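Local coordinates for protein probable polyketide synthase 1 (Dictyostelium discoideum, PDB 2H84) that is the C-terminal type III polyketide synthase domain of a hybrid, probable polyketide synthase, a chalcone synthase-like homodimer that makes acylpyrones in vitro, at residues Gln57-Leu65 against Trp323-Asn331. Residues are numbered along the deposited sequence; the frame is centred on the assembly and turned at random.
Sequences QSQIKTRHL and WDVYHAYGN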
loop_
_atom_site.group_PDB
_atom_site.type_symbol
_atom_site.label_atom_id
_atom_site.label_comp_id
_atom_site.label_asym_id
_atom_site.label_seq_id
_atom_site.Cartn_x
_atom_site.Cartn_y
_atom_site.Cartn_z
ATOM N N GLN A 57 -23.764 -24.168 -8.497
ATOM C CA GLN A 57 -23.918 -23.935 -7.065
ATOM C C GLN A 57 -23.280 -22.656 -6.545
ATOM O O GLN A 57 -23.187 -22.465 -5.334
ATOM C CB GLN A 57 -23.386 -25.120 -6.246
ATOM C CG GLN A 57 -24.502 -26.040 -5.745
ATOM C CD GLN A 57 -25.673 -25.251 -5.145
ATOM O OE1 GLN A 57 -25.716 -24.974 -3.944
ATOM N NE2 GLN A 57 -26.619 -24.879 -5.989
ATOM N N SER A 58 -22.870 -21.770 -7.448
ATOM C CA SER A 58 -22.229 -20.514 -7.054
ATOM C C SER A 58 -23.227 -19.439 -6.640
ATOM O O SER A 58 -22.886 -18.534 -5.877
ATOM C CB SER A 58 -21.371 -19.969 -8.202
ATOM O OG SER A 58 -22.172 -19.458 -9.249
ATOM N N GLN A 59 -24.448 -19.536 -7.160
ATOM C CA GLN A 59 -25.502 -18.566 -6.863
ATOM C C GLN A 59 -25.227 -17.166 -7.401
ATOM O O GLN A 59 -25.790 -16.195 -6.902
ATOM C CB GLN A 59 -25.735 -18.467 -5.361
ATOM C CG GLN A 59 -26.513 -19.619 -4.777
ATOM C CD GLN A 59 -26.525 -19.589 -3.265
ATOM O OE1 GLN A 59 -26.854 -18.571 -2.660
ATOM N NE2 GLN A 59 -26.163 -20.708 -2.643
ATOM N N ILE A 60 -24.358 -17.059 -8.400
ATOM C CA ILE A 60 -24.057 -15.767 -8.996
ATOM C C ILE A 60 -24.782 -15.708 -10.328
ATOM O O ILE A 60 -24.739 -16.660 -11.105
ATOM C CB ILE A 60 -22.550 -15.588 -9.219
ATOM C CG1 ILE A 60 -21.843 -15.521 -7.865
ATOM C CG2 ILE A 60 -22.290 -14.333 -10.034
ATOM C CD1 ILE A 60 -20.353 -15.328 -7.949
ATOM N N LYS A 61 -25.456 -14.592 -10.587
ATOM C CA LYS A 61 -26.213 -14.432 -11.821
ATOM C C LYS A 61 -25.404 -13.779 -12.925
ATOM O O LYS A 61 -25.460 -14.211 -14.072
ATOM C CB LYS A 61 -27.475 -13.616 -11.549
ATOM C CG LYS A 61 -28.636 -13.970 -12.458
ATOM C CD LYS A 61 -29.966 -13.561 -11.837
ATOM C CE LYS A 61 -31.111 -14.213 -12.587
ATOM N NZ LYS A 61 -32.435 -13.732 -12.158
ATOM N N THR A 62 -24.654 -12.736 -12.573
ATOM C CA THR A 62 -23.818 -12.015 -13.533
ATOM C C THR A 62 -22.521 -11.490 -12.920
ATOM O O THR A 62 -22.396 -11.354 -11.700
ATOM C CB THR A 62 -24.553 -10.791 -14.138
ATOM O OG1 THR A 62 -25.079 -9.978 -13.079
ATOM C CG2 THR A 62 -25.675 -11.228 -15.049
ATOM N N ARG A 63 -21.564 -11.194 -13.796
ATOM C CA ARG A 63 -20.265 -10.656 -13.418
ATOM C C ARG A 63 -19.761 -9.772 -14.552
ATOM O O ARG A 63 -20.110 -9.985 -15.717
ATOM C CB ARG A 63 -19.250 -11.778 -13.175
ATOM C CG ARG A 63 -19.325 -12.423 -11.809
ATOM C CD ARG A 63 -18.176 -13.391 -11.611
ATOM N NE ARG A 63 -18.276 -14.553 -12.491
ATOM C CZ ARG A 63 -17.246 -15.319 -12.842
ATOM N NH1 ARG A 63 -16.028 -15.049 -12.393
ATOM N NH2 ARG A 63 -17.429 -16.358 -13.635
ATOM N N HIS A 64 -18.958 -8.769 -14.205
ATOM C CA HIS A 64 -18.368 -7.873 -15.196
ATOM C C HIS A 64 -16.890 -8.250 -15.277
ATOM O O HIS A 64 -16.198 -8.319 -14.259
ATOM C CB HIS A 64 -18.549 -6.422 -14.762
ATOM C CG HIS A 64 -19.977 -5.981 -14.752
ATOM N ND1 HIS A 64 -20.554 -5.300 -15.804
ATOM C CD2 HIS A 64 -20.959 -6.163 -13.839
ATOM C CE1 HIS A 64 -21.828 -5.081 -15.538
ATOM N NE2 HIS A 64 -22.101 -5.596 -14.352
ATOM N N LEU A 65 -16.406 -8.503 -16.484
ATOM C CA LEU A 65 -15.025 -8.930 -16.636
ATOM C C LEU A 65 -14.266 -8.220 -17.740
ATOM O O LEU A 65 -14.763 -8.099 -18.853
ATOM C CB LEU A 65 -14.989 -10.435 -16.918
ATOM C CG LEU A 65 -15.855 -11.354 -16.061
ATOM C CD1 LEU A 65 -15.883 -12.722 -16.691
ATOM C CD2 LEU A 65 -15.322 -11.417 -14.657
ATOM N N TRP A 323 -26.604 -9.476 -0.801
ATOM C CA TRP A 323 -26.861 -10.596 -1.707
ATOM C C TRP A 323 -27.250 -10.080 -3.083
ATOM O O TRP A 323 -27.115 -10.797 -4.063
ATOM C CB TRP A 323 -27.964 -11.509 -1.167
ATOM C CG TRP A 323 -27.513 -12.535 -0.169
ATOM C CD1 TRP A 323 -27.578 -12.442 1.198
ATOM C CD2 TRP A 323 -26.872 -13.787 -0.451
ATOM N NE1 TRP A 323 -27.008 -13.552 1.780
ATOM C CE2 TRP A 323 -26.563 -14.389 0.790
ATOM C CE3 TRP A 323 -26.520 -14.451 -1.632
ATOM C CZ2 TRP A 323 -25.918 -15.630 0.876
ATOM C CZ3 TRP A 323 -25.881 -15.683 -1.542
ATOM C CH2 TRP A 323 -25.582 -16.256 -0.300
ATOM N N ASP A 324 -27.761 -8.853 -3.161
ATOM C CA ASP A 324 -28.119 -8.292 -4.458
ATOM C C ASP A 324 -26.798 -8.047 -5.179
ATOM O O ASP A 324 -26.636 -8.414 -6.345
ATOM C CB ASP A 324 -28.864 -6.965 -4.301
ATOM C CG ASP A 324 -30.257 -7.132 -3.722
ATOM O OD1 ASP A 324 -30.917 -8.156 -4.015
ATOM O OD2 ASP A 324 -30.697 -6.220 -2.989
ATOM N N VAL A 325 -25.857 -7.430 -4.461
ATOM C CA VAL A 325 -24.534 -7.135 -5.001
ATOM C C VAL A 325 -23.828 -8.415 -5.426
ATOM O O VAL A 325 -23.297 -8.501 -6.532
ATOM C CB VAL A 325 -23.658 -6.438 -3.963
ATOM C CG1 VAL A 325 -22.268 -6.220 -4.519
ATOM C CG2 VAL A 325 -24.287 -5.128 -3.562
ATOM N N TYR A 326 -23.823 -9.416 -4.550
ATOM C CA TYR A 326 -23.169 -10.676 -4.869
ATOM C C TYR A 326 -23.791 -11.368 -6.080
ATOM O O TYR A 326 -23.070 -11.907 -6.919
ATOM C CB TYR A 326 -23.177 -11.611 -3.647
ATOM C CG TYR A 326 -22.591 -12.991 -3.914
ATOM C CD1 TYR A 326 -23.424 -14.100 -4.095
ATOM C CD2 TYR A 326 -21.207 -13.176 -4.028
ATOM C CE1 TYR A 326 -22.898 -15.364 -4.387
ATOM C CE2 TYR A 326 -20.662 -14.438 -4.322
ATOM C CZ TYR A 326 -21.516 -15.530 -4.501
ATOM O OH TYR A 326 -20.992 -16.772 -4.794
ATOM N N HIS A 327 -25.118 -11.345 -6.189
ATOM C CA HIS A 327 -25.782 -11.998 -7.316
ATOM C C HIS A 327 -25.446 -11.367 -8.657
ATOM O O HIS A 327 -25.312 -12.070 -9.660
ATOM C CB HIS A 327 -27.306 -11.988 -7.152
ATOM C CG HIS A 327 -27.806 -12.879 -6.059
ATOM N ND1 HIS A 327 -27.270 -14.122 -5.805
ATOM C CD2 HIS A 327 -28.816 -12.716 -5.170
ATOM C CE1 HIS A 327 -27.927 -14.687 -4.805
ATOM N NE2 HIS A 327 -28.868 -13.854 -4.405
ATOM N N ALA A 328 -25.296 -10.043 -8.664
ATOM C CA ALA A 328 -25.024 -9.293 -9.889
ATOM C C ALA A 328 -23.573 -8.915 -10.194
ATOM O O ALA A 328 -23.283 -8.420 -11.283
ATOM C CB ALA A 328 -25.881 -8.042 -9.893
ATOM N N TYR A 329 -22.662 -9.136 -9.253
ATOM C CA TYR A 329 -21.265 -8.773 -9.477
ATOM C C TYR A 329 -20.268 -9.832 -9.036
ATOM O O TYR A 329 -19.149 -9.897 -9.560
ATOM C CB TYR A 329 -20.933 -7.473 -8.740
ATOM C CG TYR A 329 -21.725 -6.278 -9.198
ATOM C CD1 TYR A 329 -21.457 -5.673 -10.422
ATOM C CD2 TYR A 329 -22.755 -5.761 -8.414
ATOM C CE1 TYR A 329 -22.195 -4.585 -10.852
ATOM C CE2 TYR A 329 -23.500 -4.675 -8.836
ATOM C CZ TYR A 329 -23.218 -4.090 -10.057
ATOM O OH TYR A 329 -23.965 -3.021 -10.492
ATOM N N GLY A 330 -20.665 -10.647 -8.064
ATOM C CA GLY A 330 -19.770 -11.664 -7.551
ATOM C C GLY A 330 -18.780 -11.054 -6.573
ATOM O O GLY A 330 -19.112 -10.116 -5.843
ATOM N N ASN A 331 -17.559 -11.574 -6.564
ATOM C CA ASN A 331 -16.528 -11.070 -5.664
ATOM C C ASN A 331 -15.519 -10.187 -6.408
ATOM O O ASN A 331 -14.720 -10.687 -7.176
ATOM C CB ASN A 331 -15.798 -12.234 -5.007
ATOM C CG ASN A 331 -14.752 -11.771 -4.032
ATOM O OD1 ASN A 331 -14.023 -12.574 -3.461
ATOM N ND2 ASN A 331 -14.669 -10.460 -3.831
#
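Ser58 starts the contact with its carbonyl: Tyr326 OH donates to Ser58 O at 2.8 Å, in the carbonyl plane. The ring gets there because CG of Tyr326 lies anti to the backbone N (chi1 176°). Ser58 OG turns elsewhere, to Phe55 O and Gln30 OE1. At Gln59 the next carbonyl is taken by a side chain too. His327 ND1 gives its N-H to Gln59 O at 2.8 Å, with the oxygen at the ring edge, close to the ring plane and almost in line with the C=O bond. The Gln59 side chain reaches out to Trp323, OE1 lying 3.2 Å from Trp323 CZ3 with amide and indole planes only 10° apart.

The Ile60 side chain crosses that of Tyr326 at about a right angle, with CG1 3.4 Å from Tyr326 CZ. CD1 also comes to 3.7 Å from Gly330 CA, where the chain has left the helix with positive phi. The carbonyl of His327 then collects two backbone N-H groups, Lys61 N at 2.7 Å and Thr62 N at 3.1 Å. Thr62 OG1 adds a bond to Ala328 O, meeting that carbonyl from above its plane. Beyond it, Arg63 lays CG against Tyr329 O while its guanidinium runs on to Phe206 O and Ser203 O. His64 brings CD2 and NE2 up to CD1 and CE1 of Tyr329, the two rings meeting rim to rim with planes 28° apart; Phe339 packs edge-to-face with that tyrosine.

The loop leading into strand 62-63, and Thr62 at its start, are thus bonded to the last turns of helix 320-329, joining the N-terminal chalcone synthase family region to the C-terminal one. Carbonyls at the C-terminal end of a helix lack in-helix partners, and here the neighbouring chain segment supplies donors to two of them, while Tyr326 and His327 return the favour to the loop.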